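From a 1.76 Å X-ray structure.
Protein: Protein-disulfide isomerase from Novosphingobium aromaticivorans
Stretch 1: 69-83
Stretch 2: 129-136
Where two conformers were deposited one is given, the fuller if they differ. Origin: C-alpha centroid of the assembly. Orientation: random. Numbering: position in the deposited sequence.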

# COMPACT_ATOMS: atom_id res chain seq x y z
N LEU A 69 -2.40 8.52 -0.78
CA LEU A 69 -2.05 9.84 -1.32
C LEU A 69 -0.68 10.26 -0.84
O LEU A 69 0.14 10.71 -1.65
CB LEU A 69 -3.11 10.90 -0.98
CG LEU A 69 -4.42 10.73 -1.75
CD1 LEU A 69 -5.53 11.47 -0.99
CD2 LEU A 69 -4.28 11.16 -3.24
N ILE A 70 -0.39 10.05 0.44
CA ILE A 70 0.89 10.43 1.04
C ILE A 70 2.03 9.64 0.39
O ILE A 70 2.96 10.25 -0.16
CB ILE A 70 0.90 10.28 2.57
CG1 ILE A 70 -0.24 11.09 3.22
CG2 ILE A 70 2.26 10.69 3.14
CD1 ILE A 70 -0.45 10.77 4.71
N THR A 71 1.94 8.31 0.41
CA THR A 71 3.03 7.48 -0.14
C THR A 71 3.25 7.69 -1.66
O THR A 71 4.38 7.58 -2.15
CB THR A 71 2.86 5.97 0.21
OG1 THR A 71 1.72 5.46 -0.49
CG2 THR A 71 2.66 5.79 1.72
N ASN A 72 2.19 8.03 -2.38
CA ASN A 72 2.31 8.28 -3.82
C ASN A 72 2.72 9.70 -4.22
O ASN A 72 2.97 9.94 -5.40
CB ASN A 72 1.04 7.86 -4.57
CG ASN A 72 0.91 6.34 -4.68
OD1 ASN A 72 1.30 5.75 -5.69
ND2 ASN A 72 0.37 5.72 -3.63
N CYS A 73 2.83 10.59 -3.24
CA CYS A 73 3.18 12.00 -3.56
C CYS A 73 4.66 12.22 -3.43
O CYS A 73 5.13 13.19 -3.96
CB CYS A 73 2.37 13.03 -2.74
SG CYS A 73 2.90 13.36 -1.02
N VAL A 74 5.39 11.33 -2.79
CA VAL A 74 6.85 11.42 -2.66
C VAL A 74 7.54 10.88 -3.92
O VAL A 74 6.95 10.10 -4.67
CB VAL A 74 7.38 10.70 -1.38
CG1 VAL A 74 6.90 11.40 -0.11
CG2 VAL A 74 7.02 9.21 -1.36
N PRO A 75 8.80 11.31 -4.18
CA PRO A 75 9.59 10.71 -5.27
C PRO A 75 9.72 9.19 -5.15
O PRO A 75 9.76 8.68 -4.03
CB PRO A 75 10.97 11.38 -5.12
CG PRO A 75 10.97 11.98 -3.75
CD PRO A 75 9.56 12.38 -3.50
N PRO A 76 9.76 8.46 -6.29
CA PRO A 76 9.93 7.00 -6.34
C PRO A 76 10.98 6.44 -5.38
O PRO A 76 10.72 5.42 -4.72
CB PRO A 76 10.35 6.75 -7.79
CG PRO A 76 9.67 7.83 -8.55
CD PRO A 76 9.59 9.04 -7.64
N SER A 77 12.11 7.12 -5.24
CA SER A 77 13.20 6.68 -4.37
C SER A 77 12.92 6.80 -2.86
O SER A 77 13.75 6.41 -2.03
CB SER A 77 14.49 7.43 -4.73
OG SER A 77 14.29 8.83 -4.63
N ARG A 78 11.75 7.36 -2.52
CA ARG A 78 11.30 7.47 -1.13
C ARG A 78 10.06 6.60 -0.89
O ARG A 78 9.77 6.24 0.26
CB ARG A 78 11.06 8.95 -0.76
CG ARG A 78 10.29 9.19 0.53
CD ARG A 78 11.01 10.13 1.50
NE ARG A 78 10.24 10.33 2.74
CZ ARG A 78 10.18 9.46 3.75
NH1 ARG A 78 10.83 8.30 3.70
NH2 ARG A 78 9.46 9.75 4.83
N PHE A 79 9.34 6.24 -1.96
CA PHE A 79 8.11 5.40 -1.82
C PHE A 79 8.29 4.24 -0.88
O PHE A 79 7.50 4.06 0.05
CB PHE A 79 7.60 4.84 -3.16
CG PHE A 79 6.43 3.88 -2.99
CD1 PHE A 79 5.14 4.37 -2.78
CD2 PHE A 79 6.64 2.49 -3.00
CE1 PHE A 79 4.06 3.49 -2.60
CE2 PHE A 79 5.55 1.60 -2.83
CZ PHE A 79 4.28 2.11 -2.62
N PHE A 80 9.30 3.40 -1.16
CA PHE A 80 9.40 2.11 -0.48
C PHE A 80 9.67 2.23 1.00
O PHE A 80 9.11 1.46 1.78
CB PHE A 80 10.37 1.16 -1.20
CG PHE A 80 9.74 0.45 -2.35
CD1 PHE A 80 8.98 -0.70 -2.14
CD2 PHE A 80 9.88 0.93 -3.65
CE1 PHE A 80 8.38 -1.36 -3.19
CE2 PHE A 80 9.26 0.26 -4.73
CZ PHE A 80 8.52 -0.88 -4.49
N THR A 81 10.50 3.21 1.40
CA THR A 81 10.73 3.45 2.83
C THR A 81 9.45 3.90 3.53
O THR A 81 9.13 3.43 4.61
CB THR A 81 11.88 4.45 3.11
OG1 THR A 81 11.84 5.53 2.17
CG2 THR A 81 13.22 3.74 3.02
N LEU A 82 8.71 4.79 2.88
CA LEU A 82 7.48 5.33 3.45
C LEU A 82 6.34 4.29 3.50
O LEU A 82 5.65 4.16 4.53
CB LEU A 82 7.06 6.56 2.67
CG LEU A 82 6.09 7.52 3.38
CD1 LEU A 82 6.52 7.80 4.84
CD2 LEU A 82 5.99 8.80 2.57
N HIS A 83 6.15 3.58 2.40
CA HIS A 83 5.20 2.46 2.31
C HIS A 83 5.48 1.43 3.40
O HIS A 83 4.56 1.03 4.11
CB HIS A 83 5.29 1.83 0.91
CG HIS A 83 4.51 0.55 0.76
ND1 HIS A 83 3.16 0.54 0.46
CD2 HIS A 83 4.89 -0.74 0.85
CE1 HIS A 83 2.74 -0.72 0.39
NE2 HIS A 83 3.78 -1.51 0.61
N PHE A 129 2.64 12.29 12.37
CA PHE A 129 3.34 11.13 11.80
C PHE A 129 4.32 11.54 10.68
O PHE A 129 5.47 11.07 10.64
CB PHE A 129 2.31 10.11 11.25
CG PHE A 129 2.90 8.77 10.86
CD1 PHE A 129 3.01 7.75 11.80
CD2 PHE A 129 3.33 8.53 9.56
CE1 PHE A 129 3.55 6.51 11.45
CE2 PHE A 129 3.88 7.31 9.21
CZ PHE A 129 3.99 6.29 10.15
N MET A 130 3.88 12.42 9.79
CA MET A 130 4.71 12.82 8.65
C MET A 130 5.71 13.93 8.97
O MET A 130 6.76 14.02 8.31
CB MET A 130 3.82 13.17 7.45
CG MET A 130 3.16 11.92 6.84
SD MET A 130 4.29 10.59 6.38
CE MET A 130 5.35 11.41 5.20
N ALA A 131 5.40 14.74 9.97
CA ALA A 131 6.33 15.77 10.48
C ALA A 131 7.55 15.10 11.08
O ALA A 131 8.67 15.57 10.90
CB ALA A 131 5.65 16.65 11.51
N ALA A 132 7.33 13.99 11.78
CA ALA A 132 8.41 13.18 12.34
C ALA A 132 9.26 12.50 11.26
O ALA A 132 10.28 11.88 11.57
CB ALA A 132 7.85 12.16 13.33
N ARG A 133 8.84 12.63 10.00
CA ARG A 133 9.54 12.06 8.85
C ARG A 133 9.87 13.12 7.79
O ARG A 133 10.06 12.80 6.61
CB ARG A 133 8.72 10.92 8.24
CG ARG A 133 8.73 9.68 9.10
CD ARG A 133 7.64 8.70 8.72
NE ARG A 133 7.79 7.48 9.49
CZ ARG A 133 7.31 7.29 10.72
NH1 ARG A 133 6.61 8.25 11.33
NH2 ARG A 133 7.52 6.14 11.33
N GLY A 134 9.92 14.38 8.22
CA GLY A 134 10.42 15.46 7.38
C GLY A 134 9.41 16.23 6.55
O GLY A 134 9.75 17.29 6.02
N MET A 135 8.19 15.70 6.42
CA MET A 135 7.14 16.35 5.64
C MET A 135 6.35 17.33 6.51
O MET A 135 5.65 16.92 7.43
CB MET A 135 6.20 15.30 5.01
CG MET A 135 5.15 15.87 4.06
SD MET A 135 4.04 14.66 3.28
CE MET A 135 5.09 13.96 2.01
N ASP A 136 6.44 18.62 6.19
CA ASP A 136 5.73 19.65 6.96
C ASP A 136 4.25 19.69 6.60
O ASP A 136 3.80 18.96 5.71
CB ASP A 136 6.40 21.04 6.81
CG ASP A 136 6.56 21.48 5.36
OD1 ASP A 136 5.61 21.36 4.56
OD2 ASP A 136 7.65 21.98 5.01

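Stretch 1 is mostly helical. One helix, begun earlier in the chain, runs through Leu 69, Ile 70 and Thr 71, and a second carries Phe 79 to His 83 and continues beyond the stretch. Val 74 and Pro 75 lie in the break between them. Pro 75 O accepts a hydrogen bond from Arg 78 N at 2.8 Å, which helps start the second helix. Farther along, His 83 N bonds to Phe 79 O at 2.8 Å.

Stretch 2 comes in at the end of a helix and turns. A type I beta turn runs from Ala 131 to Gly 134, with Gly 134 N bonded to Ala 131 O at 3.2 Å. Met 130 O accepts a hydrogen bond from Met 135 N at 2.9 Å, so the chain folds back and Met 130 and Met 135 are held near each other. Gly 134 has phi/psi of 93/-13°. At these angles a CB would be jammed against the carbonyl O of Arg 133, so glycine suits the position.

The backbones stay well apart. The CA atoms of Ile 70 and Met 130 are 8.8 Å from each other, and those of Leu 82 and Arg 133 are 8.9 Å apart. Side chains fill the gap. No hydrogen bond crosses between the stretches; the contact is mainly apolar packing and buries 298 Å², both sides summed.

The two methionines are central. Each has 56 Å² covered by stretch 1, and each points its CA-to-CB bond toward it. Met 130 is coiled, with all three chi angles m. Its CE lies 3.8 Å from Ile 70 CG2 and 3.8 Å from Leu 82 CD2, so one methyl group touches residues from both helices. Met 135 is extended through chi1 and chi2, both t, and bends at chi3, which is m. Its CE reaches Cys 73 SG at 3.8 Å and Val 74 CG1 at 3.8 Å. Long, unbranched and apolar, methionine suits both places.

Ile 70 is buried and points toward stretch 2. Its CG2 also lies 4.4 Å from Met 135 SD, so this branch meets both methionines. Leu 82 sets out sideways, but its end comes nearer. Val 74 adds a compact apolar surface. Cys 73 is bonded covalently to a group elsewhere in the structure, yet its sulfur still packs against Met 135.

Two arginines lie at the margin of the contact. Arg 78 NH2 is 3.6 Å from Arg 133 O and 3.7 Å from Arg 133 CB, close packing without a hydrogen bond. Arg 78 NH1 makes a weak hydrogen bond to Thr 81 OG1 at 3.3 Å, and Thr 81 OG1 in turn donates to Arg 78 O at 2.9 Å. Arg 133 NH1 donates to Phe 129 O at 3.1 Å, tying its guanidinium to its own stretch. The aliphatic part of Arg 133 faces Leu 82, with CD 4.1 Å from Leu 82 CD1. A long chain with a polar end suits this partly exposed site.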